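Local atomic coordinates of N2152 (Neocallimastix frontalis, PDB entry 5U22), a protein that probably hydrolyses arabinose-containing glycosides, as a polyspecific fungal family 39 glycoside hydrolase with a TIM barrel and a beta sandwich. Residues A[138-150]-A[178-192]. Numbering follows the deposited sequence.
Sequences NFYGNEIWNEPDV and EKIIGPSFSWYEENK. With EDO (1,2-ethanediol), chain D.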
loop_
_atom_site.group_PDB
_atom_site.type_symbol
_atom_site.label_atom_id
_atom_site.label_comp_id
_atom_site.label_asym_id
_atom_site.label_seq_id
_atom_site.Cartn_x
_atom_site.Cartn_y
_atom_site.Cartn_z
ATOM N N ASN A 138 10.993 -14.427 -4.188
ATOM C CA ASN A 138 9.813 -13.600 -3.957
ATOM C C ASN A 138 10.153 -12.264 -3.305
ATOM O O ASN A 138 9.314 -11.685 -2.601
ATOM C CB ASN A 138 8.765 -14.360 -3.139
ATOM C CG ASN A 138 9.283 -14.853 -1.800
ATOM O OD1 ASN A 138 10.488 -14.939 -1.573
ATOM N ND2 ASN A 138 8.360 -15.192 -0.899
ATOM N N PHE A 139 11.360 -11.755 -3.524
ATOM C CA PHE A 139 11.654 -10.390 -3.135
ATOM C C PHE A 139 11.178 -9.434 -4.220
ATOM O O PHE A 139 11.203 -9.749 -5.414
ATOM C CB PHE A 139 13.150 -10.201 -2.887
ATOM C CG PHE A 139 13.722 -11.182 -1.915
ATOM C CD1 PHE A 139 13.530 -11.023 -0.552
ATOM C CD2 PHE A 139 14.454 -12.274 -2.369
ATOM C CE1 PHE A 139 14.075 -11.930 0.351
ATOM C CE2 PHE A 139 14.981 -13.190 -1.480
ATOM C CZ PHE A 139 14.795 -13.015 -0.113
ATOM N N TYR A 140 10.716 -8.270 -3.779
ATOM C CA TYR A 140 10.238 -7.219 -4.666
ATOM C C TYR A 140 11.387 -6.422 -5.262
ATOM O O TYR A 140 11.299 -5.961 -6.409
ATOM C CB TYR A 140 9.323 -6.300 -3.867
ATOM C CG TYR A 140 8.523 -5.265 -4.624
ATOM C CD1 TYR A 140 7.640 -5.625 -5.637
ATOM C CD2 TYR A 140 8.606 -3.920 -4.273
ATOM C CE1 TYR A 140 6.872 -4.655 -6.288
ATOM C CE2 TYR A 140 7.847 -2.961 -4.912
ATOM C CZ TYR A 140 6.992 -3.328 -5.919
ATOM O OH TYR A 140 6.236 -2.351 -6.532
ATOM N N GLY A 141 12.448 -6.239 -4.493
ATOM C CA GLY A 141 13.613 -5.516 -4.964
ATOM C C GLY A 141 14.497 -5.155 -3.794
ATOM O O GLY A 141 14.143 -5.358 -2.629
ATOM N N ASN A 142 15.678 -4.642 -4.132
ATOM C CA ASN A 142 16.617 -4.085 -3.162
ATOM C C ASN A 142 16.388 -2.582 -3.043
ATOM O O ASN A 142 16.614 -1.839 -4.003
ATOM C CB ASN A 142 18.069 -4.332 -3.582
ATOM C CG ASN A 142 18.450 -5.800 -3.587
ATOM O OD1 ASN A 142 19.095 -6.290 -4.524
ATOM N ND2 ASN A 142 18.065 -6.504 -2.547
ATOM N N GLU A 143 15.978 -2.132 -1.864
ATOM C CA GLU A 143 15.725 -0.721 -1.608
ATOM C C GLU A 143 16.959 -0.124 -0.943
ATOM O O GLU A 143 17.358 -0.568 0.137
ATOM C CB GLU A 143 14.481 -0.561 -0.734
ATOM C CG GLU A 143 14.048 0.875 -0.510
ATOM C CD GLU A 143 12.866 0.981 0.441
ATOM O OE1 GLU A 143 12.521 -0.031 1.099
ATOM O OE2 GLU A 143 12.287 2.084 0.530
ATOM N N ILE A 144 17.565 0.872 -1.592
ATOM C CA ILE A 144 18.908 1.309 -1.217
ATOM C C ILE A 144 18.905 2.053 0.117
ATOM O O ILE A 144 19.823 1.882 0.933
ATOM C CB ILE A 144 19.524 2.151 -2.357
ATOM C CG1 ILE A 144 19.961 1.231 -3.498
ATOM C CG2 ILE A 144 20.711 3.006 -1.852
ATOM C CD1 ILE A 144 20.599 1.949 -4.692
ATOM N N TRP A 145 17.888 2.873 0.372
ATOM C CA TRP A 145 17.893 3.722 1.558
ATOM C C TRP A 145 16.461 3.909 2.046
ATOM O O TRP A 145 15.530 3.256 1.566
ATOM C CB TRP A 145 18.576 5.059 1.252
ATOM C CG TRP A 145 19.067 5.779 2.485
ATOM C CD1 TRP A 145 18.592 6.958 2.999
ATOM C CD2 TRP A 145 20.119 5.357 3.356
ATOM N NE1 TRP A 145 19.290 7.298 4.138
ATOM C CE2 TRP A 145 20.244 6.337 4.370
ATOM C CE3 TRP A 145 20.981 4.255 3.373
ATOM C CZ2 TRP A 145 21.183 6.235 5.395
ATOM C CZ3 TRP A 145 21.930 4.161 4.391
ATOM C CH2 TRP A 145 22.022 5.150 5.389
ATOM N N ASN A 146 16.285 4.810 3.014
ATOM C CA ASN A 146 14.969 5.081 3.593
ATOM C C ASN A 146 14.967 6.524 4.058
ATOM O O ASN A 146 15.774 6.891 4.918
ATOM C CB ASN A 146 14.668 4.143 4.768
ATOM C CG ASN A 146 13.294 4.392 5.395
ATOM O OD1 ASN A 146 12.314 4.654 4.700
ATOM N ND2 ASN A 146 13.223 4.289 6.723
ATOM N N GLU A 147 14.074 7.326 3.485
ATOM C CA GLU A 147 13.883 8.720 3.877
ATOM C C GLU A 147 15.204 9.498 3.941
ATOM O O GLU A 147 15.557 10.043 4.995
ATOM C CB GLU A 147 13.131 8.807 5.195
ATOM C CG GLU A 147 11.788 8.070 5.105
ATOM C CD GLU A 147 10.793 8.445 6.184
ATOM O OE1 GLU A 147 11.212 8.893 7.281
ATOM O OE2 GLU A 147 9.573 8.286 5.926
ATOM N N PRO A 148 15.927 9.589 2.829
ATOM C CA PRO A 148 17.163 10.381 2.841
ATOM C C PRO A 148 16.913 11.835 3.177
ATOM O O PRO A 148 17.808 12.498 3.726
ATOM C CB PRO A 148 17.691 10.207 1.413
ATOM C CG PRO A 148 16.432 9.961 0.587
ATOM C CD PRO A 148 15.590 9.101 1.480
ATOM N N ASP A 149 15.708 12.345 2.878
ATOM C CA ASP A 149 15.347 13.716 3.211
ATOM C C ASP A 149 15.198 13.921 4.711
ATOM O O ASP A 149 15.083 15.070 5.155
ATOM C CB ASP A 149 14.062 14.152 2.463
ATOM C CG ASP A 149 12.961 13.083 2.439
ATOM O OD1 ASP A 149 13.184 11.941 2.883
ATOM O OD2 ASP A 149 11.854 13.410 1.942
ATOM N N VAL A 150 15.228 12.841 5.488
ATOM C CA VAL A 150 15.224 12.902 6.938
ATOM C C VAL A 150 16.549 12.420 7.520
ATOM O O VAL A 150 17.034 12.980 8.506
ATOM C CB VAL A 150 14.045 12.084 7.511
ATOM C CG1 VAL A 150 14.109 12.012 9.036
ATOM C CG2 VAL A 150 12.731 12.681 7.080
ATOM N N GLU A 178 17.939 -8.330 -9.829
ATOM C CA GLU A 178 16.990 -7.817 -8.857
ATOM C C GLU A 178 16.636 -6.371 -9.181
ATOM O O GLU A 178 17.449 -5.615 -9.719
ATOM C CB GLU A 178 17.564 -7.927 -7.440
ATOM C CG GLU A 178 16.571 -7.598 -6.331
ATOM C CD GLU A 178 15.325 -8.471 -6.377
ATOM O OE1 GLU A 178 15.329 -9.550 -5.734
ATOM O OE2 GLU A 178 14.344 -8.079 -7.057
ATOM N N LYS A 179 15.401 -5.998 -8.865
ATOM C CA LYS A 179 14.982 -4.611 -8.988
ATOM C C LYS A 179 15.664 -3.748 -7.936
ATOM O O LYS A 179 15.958 -4.202 -6.828
ATOM C CB LYS A 179 13.472 -4.494 -8.829
ATOM C CG LYS A 179 12.687 -5.351 -9.810
ATOM C CD LYS A 179 12.593 -4.659 -11.150
ATOM C CE LYS A 179 11.663 -5.404 -12.097
ATOM N NZ LYS A 179 12.240 -6.704 -12.498
ATOM N N ILE A 180 15.904 -2.488 -8.295
ATOM C CA ILE A 180 16.435 -1.484 -7.376
ATOM C C ILE A 180 15.349 -0.446 -7.117
ATOM O O ILE A 180 14.747 0.088 -8.059
ATOM C CB ILE A 180 17.713 -0.837 -7.929
ATOM C CG1 ILE A 180 18.821 -1.891 -8.041
ATOM C CG2 ILE A 180 18.171 0.285 -7.007
ATOM C CD1 ILE A 180 20.109 -1.369 -8.711
ATOM N N ILE A 181 15.111 -0.147 -5.840
ATOM C CA ILE A 181 13.957 0.628 -5.397
ATOM C C ILE A 181 14.438 1.887 -4.691
ATOM O O ILE A 181 15.309 1.817 -3.820
ATOM C CB ILE A 181 13.076 -0.194 -4.438
ATOM C CG1 ILE A 181 12.533 -1.444 -5.122
ATOM C CG2 ILE A 181 11.924 0.660 -3.881
ATOM C CD1 ILE A 181 11.921 -2.430 -4.130
ATOM N N GLY A 182 13.845 3.027 -5.032
ATOM C CA GLY A 182 14.115 4.247 -4.287
ATOM C C GLY A 182 13.533 5.453 -4.988
ATOM O O GLY A 182 12.829 5.305 -5.983
ATOM N N PRO A 183 13.842 6.659 -4.500
ATOM C CA PRO A 183 14.786 6.982 -3.426
ATOM C C PRO A 183 14.181 6.974 -2.026
ATOM O O PRO A 183 14.899 7.298 -1.090
ATOM C CB PRO A 183 15.237 8.389 -3.799
ATOM C CG PRO A 183 14.009 8.998 -4.392
ATOM C CD PRO A 183 13.268 7.876 -5.104
ATOM N N SER A 184 12.893 6.637 -1.896
ATOM C CA SER A 184 12.247 6.407 -0.596
ATOM C C SER A 184 12.106 7.686 0.236
ATOM O O SER A 184 12.209 7.647 1.464
ATOM C CB SER A 184 12.988 5.330 0.204
ATOM O OG SER A 184 13.247 4.195 -0.615
ATOM N N PHE A 185 11.827 8.812 -0.423
ATOM C CA PHE A 185 11.626 10.075 0.279
ATOM C C PHE A 185 10.558 9.938 1.357
ATOM O O PHE A 185 9.551 9.243 1.178
ATOM C CB PHE A 185 11.158 11.175 -0.674
ATOM C CG PHE A 185 12.132 11.555 -1.746
ATOM C CD1 PHE A 185 13.458 11.784 -1.467
ATOM C CD2 PHE A 185 11.680 11.751 -3.049
ATOM C CE1 PHE A 185 14.330 12.173 -2.471
ATOM C CE2 PHE A 185 12.551 12.131 -4.060
ATOM C CZ PHE A 185 13.878 12.348 -3.765
ATOM N N SER A 186 10.751 10.665 2.464
ATOM C CA SER A 186 9.726 10.693 3.506
ATOM C C SER A 186 8.451 11.379 3.026
ATOM O O SER A 186 7.341 11.001 3.429
ATOM C CB SER A 186 10.251 11.398 4.744
ATOM O OG SER A 186 9.249 11.412 5.732
ATOM N N TRP A 187 8.585 12.412 2.205
ATOM C CA TRP A 187 7.429 13.062 1.614
ATOM C C TRP A 187 7.770 13.477 0.194
ATOM O O TRP A 187 8.936 13.700 -0.147
ATOM C CB TRP A 187 6.959 14.277 2.434
ATOM C CG TRP A 187 7.945 15.409 2.450
ATOM C CD1 TRP A 187 8.005 16.468 1.580
ATOM C CD2 TRP A 187 9.017 15.593 3.378
ATOM N NE1 TRP A 187 9.057 17.296 1.911
ATOM C CE2 TRP A 187 9.688 16.784 3.015
ATOM C CE3 TRP A 187 9.474 14.869 4.485
ATOM C CZ2 TRP A 187 10.794 17.261 3.718
ATOM C CZ3 TRP A 187 10.576 15.344 5.185
ATOM C CH2 TRP A 187 11.223 16.529 4.798
ATOM N N TYR A 188 6.739 13.572 -0.636
ATOM C CA TYR A 188 6.935 13.964 -2.023
ATOM C C TYR A 188 7.044 15.482 -2.133
ATOM O O TYR A 188 6.259 16.221 -1.528
ATOM C CB TYR A 188 5.784 13.451 -2.891
ATOM C CG TYR A 188 6.033 13.709 -4.355
ATOM C CD1 TYR A 188 6.639 12.745 -5.153
ATOM C CD2 TYR A 188 5.695 14.927 -4.930
ATOM C CE1 TYR A 188 6.890 12.992 -6.506
ATOM C CE2 TYR A 188 5.938 15.186 -6.264
ATOM C CZ TYR A 188 6.536 14.213 -7.047
ATOM O OH TYR A 188 6.775 14.479 -8.374
ATOM N N GLU A 189 8.014 15.947 -2.916
ATOM C CA GLU A 189 8.060 17.344 -3.333
ATOM C C GLU A 189 8.667 17.387 -4.730
ATOM O O GLU A 189 9.596 16.637 -5.025
ATOM C CB GLU A 189 8.856 18.200 -2.335
ATOM C CG GLU A 189 8.718 19.689 -2.549
ATOM C CD GLU A 189 9.675 20.212 -3.598
ATOM O OE1 GLU A 189 10.843 19.754 -3.603
ATOM O OE2 GLU A 189 9.258 21.067 -4.421
ATOM N N GLU A 190 8.126 18.247 -5.593
ATOM C CA GLU A 190 8.436 18.129 -7.016
ATOM C C GLU A 190 9.891 18.468 -7.323
ATOM O O GLU A 190 10.535 17.773 -8.121
ATOM C CB GLU A 190 7.494 19.007 -7.825
ATOM C CG GLU A 190 7.718 18.925 -9.312
ATOM C CD GLU A 190 6.615 19.602 -10.074
ATOM O OE1 GLU A 190 5.516 19.012 -10.178
ATOM O OE2 GLU A 190 6.832 20.742 -10.526
ATOM N N ASN A 191 10.423 19.545 -6.731
ATOM C CA ASN A 191 11.817 19.913 -6.985
ATOM C C ASN A 191 12.766 18.813 -6.531
ATOM O O ASN A 191 13.742 18.493 -7.222
ATOM C CB ASN A 191 12.157 21.217 -6.268
ATOM C CG ASN A 191 11.749 22.456 -7.055
ATOM O OD1 ASN A 191 11.148 22.364 -8.116
ATOM N ND2 ASN A 191 12.070 23.624 -6.518
ATOM N N LYS A 192 12.492 18.230 -5.360
ATOM C CA LYS A 192 13.322 17.165 -4.813
ATOM C C LYS A 192 13.321 15.950 -5.733
ATOM O O LYS A 192 14.378 15.372 -6.029
ATOM C CB LYS A 192 12.798 16.807 -3.419
ATOM C CG LYS A 192 13.525 15.683 -2.717
ATOM C CD LYS A 192 13.135 15.629 -1.241
ATOM C CE LYS A 192 11.630 15.468 -1.053
ATOM N NZ LYS A 192 11.212 15.485 0.378
HETATM C C1 EDO D . 4.141 18.318 -6.161
HETATM O O1 EDO D . 2.764 18.194 -6.361
HETATM C C2 EDO D . 4.358 18.908 -4.789
HETATM O O2 EDO D . 5.682 19.426 -4.769
HETATM O O HOH W 1 13.581 -11.693 -5.977
HETATM O O HOH W 2 12.368 -9.255 -8.222
HETATM O O HOH W 3 15.867 3.711 -1.677
#
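Asp149 and Lys192 cross at about a right angle, with NZ 2.7 Å from OD2 on the anti lone pair of that oxygen. The other oxygen, OD1, turns its syn lone pair to the backbone N of Ser186, 2.8 Å away in a nearly straight bond (173°). Asp149 CG sits between its own N and carbonyl carbon (chi1 43°), which swings the carboxylate onto the 185-187 turn, where OD2 lies over one face of the Trp187 ring. Lys192 NZ lies over that same face, both offset toward the rim, and also donates to Trp187 O. With an alanine at Asp149, the Lys192 ammonium would probably lose its acidic mate and the N-H of Ser186 its acceptor. Further back, strands 139-143 and 180-185 run parallel as neighbours in the TIM barrel, joined by Asn142 N to Lys179 O (2.7 Å) and Ile181 N to Asn142 O. Ile181 crosses Tyr140 at about a right angle, CD1 3.6 Å from Tyr140 CD2. Glu143 extends from a CG anti to its N (chi1 -175°), and Ser184 OG donates to the anti lone pair of Glu143 OE2, 2.6 Å away; Arg68 and Asn245 hold the same carboxylate. Glu147 lies alongside Ser186; OE2 is hydrogen-bonded to His213 and OE1 to a bound buffer molecule. Its place at the C-terminal barrel mouth, after an Asn, is consistent with the acid/base of clan GH-A glycosidases; Asp149 ties the loop to the helix beginning at Glu190, which is likely to steady Ser186 beside Glu147.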